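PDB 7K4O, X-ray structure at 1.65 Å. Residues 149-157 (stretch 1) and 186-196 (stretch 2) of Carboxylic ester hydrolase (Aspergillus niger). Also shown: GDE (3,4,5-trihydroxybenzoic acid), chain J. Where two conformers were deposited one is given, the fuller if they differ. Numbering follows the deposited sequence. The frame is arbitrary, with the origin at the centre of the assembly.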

# COMPACT_ATOMS: atom_id res chain seq x y z
N MET A 149 15.57 7.70 -7.13
CA MET A 149 14.72 8.67 -6.40
C MET A 149 13.34 8.03 -6.07
O MET A 149 12.90 8.11 -4.91
CB MET A 149 14.53 9.91 -7.26
CG MET A 149 15.75 10.82 -7.24
SD MET A 149 16.03 11.57 -5.59
CE MET A 149 14.88 12.94 -5.72
N PHE A 150 12.70 7.35 -7.02
CA PHE A 150 11.41 6.67 -6.76
C PHE A 150 11.60 5.55 -5.75
O PHE A 150 10.78 5.38 -4.83
CB PHE A 150 10.84 6.15 -8.08
CG PHE A 150 9.46 5.55 -8.02
CD1 PHE A 150 8.38 6.25 -7.51
CD2 PHE A 150 9.22 4.29 -8.53
CE1 PHE A 150 7.11 5.71 -7.51
CE2 PHE A 150 7.94 3.72 -8.49
CZ PHE A 150 6.89 4.45 -8.04
N ALA A 151 12.65 4.74 -5.91
CA ALA A 151 12.92 3.56 -5.08
C ALA A 151 13.01 3.96 -3.60
O ALA A 151 12.35 3.29 -2.81
CB ALA A 151 14.16 2.83 -5.52
N TYR A 152 13.90 4.90 -3.28
CA TYR A 152 14.15 5.23 -1.86
C TYR A 152 14.83 6.57 -1.66
O TYR A 152 14.80 7.06 -0.51
CB TYR A 152 14.98 4.12 -1.20
CG TYR A 152 16.41 3.99 -1.66
CD1 TYR A 152 17.41 4.77 -1.12
CD2 TYR A 152 16.77 3.07 -2.66
CE1 TYR A 152 18.73 4.64 -1.53
CE2 TYR A 152 18.09 2.91 -3.06
CZ TYR A 152 19.07 3.69 -2.50
OH TYR A 152 20.38 3.56 -2.90
N LYS A 153 15.45 7.17 -2.65
CA LYS A 153 16.33 8.31 -2.33
C LYS A 153 15.49 9.55 -2.05
O LYS A 153 15.90 10.40 -1.20
CB LYS A 153 17.35 8.54 -3.45
CG LYS A 153 18.41 9.57 -3.13
CD LYS A 153 19.65 9.47 -4.07
CE LYS A 153 19.31 9.82 -5.51
NZ LYS A 153 20.53 9.95 -6.34
N ALA A 154 14.41 9.78 -2.78
CA ALA A 154 13.59 11.00 -2.62
C ALA A 154 13.01 11.07 -1.19
O ALA A 154 13.00 12.17 -0.57
CB ALA A 154 12.44 11.02 -3.63
N HIS A 155 12.57 9.96 -0.65
CA HIS A 155 11.99 9.98 0.72
C HIS A 155 13.07 10.21 1.79
O HIS A 155 12.81 10.92 2.78
CB HIS A 155 11.20 8.72 1.00
CG HIS A 155 9.79 8.85 0.59
ND1 HIS A 155 8.91 9.74 1.24
CD2 HIS A 155 9.12 8.30 -0.44
CE1 HIS A 155 7.75 9.68 0.62
NE2 HIS A 155 7.83 8.79 -0.40
N ARG A 156 14.25 9.68 1.58
CA ARG A 156 15.39 9.96 2.49
C ARG A 156 15.66 11.47 2.53
O ARG A 156 15.82 12.04 3.64
CB ARG A 156 16.59 9.16 2.02
CG ARG A 156 17.85 9.38 2.82
CD ARG A 156 17.62 9.15 4.25
NE ARG A 156 18.93 9.11 4.93
CZ ARG A 156 19.06 9.07 6.26
NH1 ARG A 156 18.00 8.97 7.04
NH2 ARG A 156 20.26 9.04 6.79
N GLU A 157 15.74 12.10 1.35
CA GLU A 157 16.03 13.55 1.24
C GLU A 157 14.90 14.36 1.88
O GLU A 157 15.20 15.34 2.59
CB GLU A 157 16.26 13.89 -0.22
CG GLU A 157 17.56 13.33 -0.78
CD GLU A 157 17.74 13.35 -2.30
OE1 GLU A 157 16.84 13.87 -3.01
OE2 GLU A 157 18.80 12.85 -2.75
N SER A 186 -0.29 1.44 -0.35
CA SER A 186 -0.08 0.89 -1.72
C SER A 186 1.34 1.23 -2.20
O SER A 186 2.27 0.79 -1.53
CB SER A 186 -1.17 1.34 -2.64
OG SER A 186 -1.22 0.47 -3.76
N GLU A 187 1.51 1.94 -3.31
CA GLU A 187 2.86 2.43 -3.66
C GLU A 187 3.37 3.23 -2.43
O GLU A 187 4.59 3.18 -2.10
CB GLU A 187 2.83 3.28 -4.92
CG GLU A 187 4.06 4.15 -5.17
CD GLU A 187 5.42 3.45 -5.09
OE1 GLU A 187 6.41 4.14 -4.71
OE2 GLU A 187 5.51 2.19 -5.37
N GLY A 188 2.50 4.01 -1.81
CA GLY A 188 2.89 4.71 -0.57
C GLY A 188 3.33 3.77 0.53
O GLY A 188 4.23 4.14 1.36
N GLY A 189 2.74 2.59 0.63
CA GLY A 189 3.17 1.61 1.65
C GLY A 189 4.57 1.09 1.33
O GLY A 189 5.39 0.90 2.22
N ARG A 190 4.83 0.83 0.04
CA ARG A 190 6.17 0.40 -0.39
C ARG A 190 7.17 1.50 0.00
O ARG A 190 8.28 1.21 0.50
CB ARG A 190 6.26 0.18 -1.91
CG ARG A 190 7.60 -0.44 -2.31
CD ARG A 190 7.84 -0.28 -3.81
NE ARG A 190 7.98 1.10 -4.24
CZ ARG A 190 9.06 1.86 -4.06
NH1 ARG A 190 10.16 1.37 -3.47
NH2 ARG A 190 9.08 3.10 -4.45
N GLU A 191 6.83 2.75 -0.23
CA GLU A 191 7.73 3.87 0.09
C GLU A 191 8.04 3.90 1.58
O GLU A 191 9.20 4.12 1.93
CB GLU A 191 7.17 5.18 -0.40
CG GLU A 191 7.12 5.30 -1.92
CD GLU A 191 6.16 6.33 -2.47
OE1 GLU A 191 5.73 7.21 -1.72
OE2 GLU A 191 5.87 6.28 -3.70
N GLY A 192 7.05 3.62 2.43
CA GLY A 192 7.35 3.51 3.87
C GLY A 192 8.39 2.43 4.14
O GLY A 192 9.38 2.67 4.81
N TRP A 193 8.19 1.24 3.59
CA TRP A 193 9.15 0.12 3.80
C TRP A 193 10.52 0.47 3.21
O TRP A 193 11.53 0.01 3.76
CB TRP A 193 8.63 -1.20 3.26
CG TRP A 193 7.64 -1.87 4.15
CD1 TRP A 193 6.34 -2.14 3.86
CD2 TRP A 193 7.84 -2.26 5.52
NE1 TRP A 193 5.74 -2.76 4.92
CE2 TRP A 193 6.63 -2.84 5.96
CE3 TRP A 193 8.93 -2.27 6.40
CZ2 TRP A 193 6.48 -3.37 7.24
CZ3 TRP A 193 8.78 -2.80 7.66
CH2 TRP A 193 7.56 -3.32 8.08
N SER A 194 10.60 1.25 2.14
CA SER A 194 11.87 1.58 1.48
C SER A 194 12.80 2.28 2.49
O SER A 194 14.03 2.12 2.41
CB SER A 194 11.69 2.40 0.23
OG SER A 194 11.37 3.76 0.49
N GLN A 195 12.23 3.07 3.39
CA GLN A 195 13.03 3.81 4.39
C GLN A 195 13.30 2.96 5.64
O GLN A 195 14.43 2.92 6.12
CB GLN A 195 12.35 5.11 4.82
CG GLN A 195 11.99 6.01 3.66
CD GLN A 195 13.19 6.40 2.82
OE1 GLN A 195 14.08 7.09 3.28
NE2 GLN A 195 13.25 5.89 1.60
N VAL A 196 12.29 2.24 6.13
CA VAL A 196 12.43 1.37 7.33
C VAL A 196 13.51 0.31 7.08
O VAL A 196 14.25 -0.00 7.98
CB VAL A 196 11.08 0.78 7.70
CG1 VAL A 196 11.22 -0.29 8.78
CG2 VAL A 196 10.07 1.86 8.14
OAA GDE J . -0.40 2.45 -5.48
OAB GDE J . -2.41 1.66 -5.96
OAC GDE J . 2.70 -0.77 -8.02
OAD GDE J . -1.42 -3.13 -7.48
OAE GDE J . 1.12 -3.07 -8.33
CAF GDE J . 0.79 0.39 -7.00
CAG GDE J . -1.32 -0.81 -6.72
CAH GDE J . -1.15 1.56 -5.98
CAI GDE J . 1.36 -0.75 -7.58
CAJ GDE J . -0.75 -1.95 -7.34
CAK GDE J . -0.54 0.34 -6.64
CAL GDE J . 0.56 -1.91 -7.73
O HOH W 1 10.48 5.33 -1.76

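A carbonyl released from its helical hydrogen bond can be satisfied by another donor, and the contact between these two helices in an Aspergillus niger carboxylic ester hydrolase shows how a neighbouring side chain can supply it. The helices of 149-157 and 187-196 cross at 69°, their axes 8.7 Å apart at closest approach, with Tyr-152 and Ser-194 nearest in backbone register. In the first helix a wider pi-type turn spans 149-153, and Ala-154 N bonds to Met-149 O at 3.1 Å, five residues back.

Phe-150 O and Ala-151 O face the second helix, and Arg-190 meets both. Its NH2 donates to Phe-150 O at 2.9 Å and its NH1 to Ala-151 O at 3.0 Å, the latter nearly straight. Both oxygens lie near the guanidinium plane, where its N-H bonds point. Glu-187, one turn earlier, holds the group in place: Arg-190 NE donates to Glu-187 OE2 and Arg-190 NH2 to Glu-187 OE1, each at 2.9 Å, in a salt bridge. NH2 also lies over one face of the Phe-150 ring, but the cation-pi distance is long and any attraction weak.

Phe-150 O gains a second donor, a water 3.1 Å from it that also donates to Ser-194 OG at 2.9 Å. That hydroxyl in turn donates to Glu-191 O, 2.6 Å from Ser-194 OG, so it serves as both acceptor and donor.

Farther along, His-155 points toward the second helix and donates from NE2 to Glu-191 OE1 at 2.9 Å, the oxygen lying at the ring edge. The other carboxyl oxygen, Glu-191 OE2, sits 2.4 Å from Glu-187 OE1, a separation so short that one of the two acid groups probably holds a proton and donates it to the other. Gln-195 packs against Tyr-152, His-155 and Arg-156.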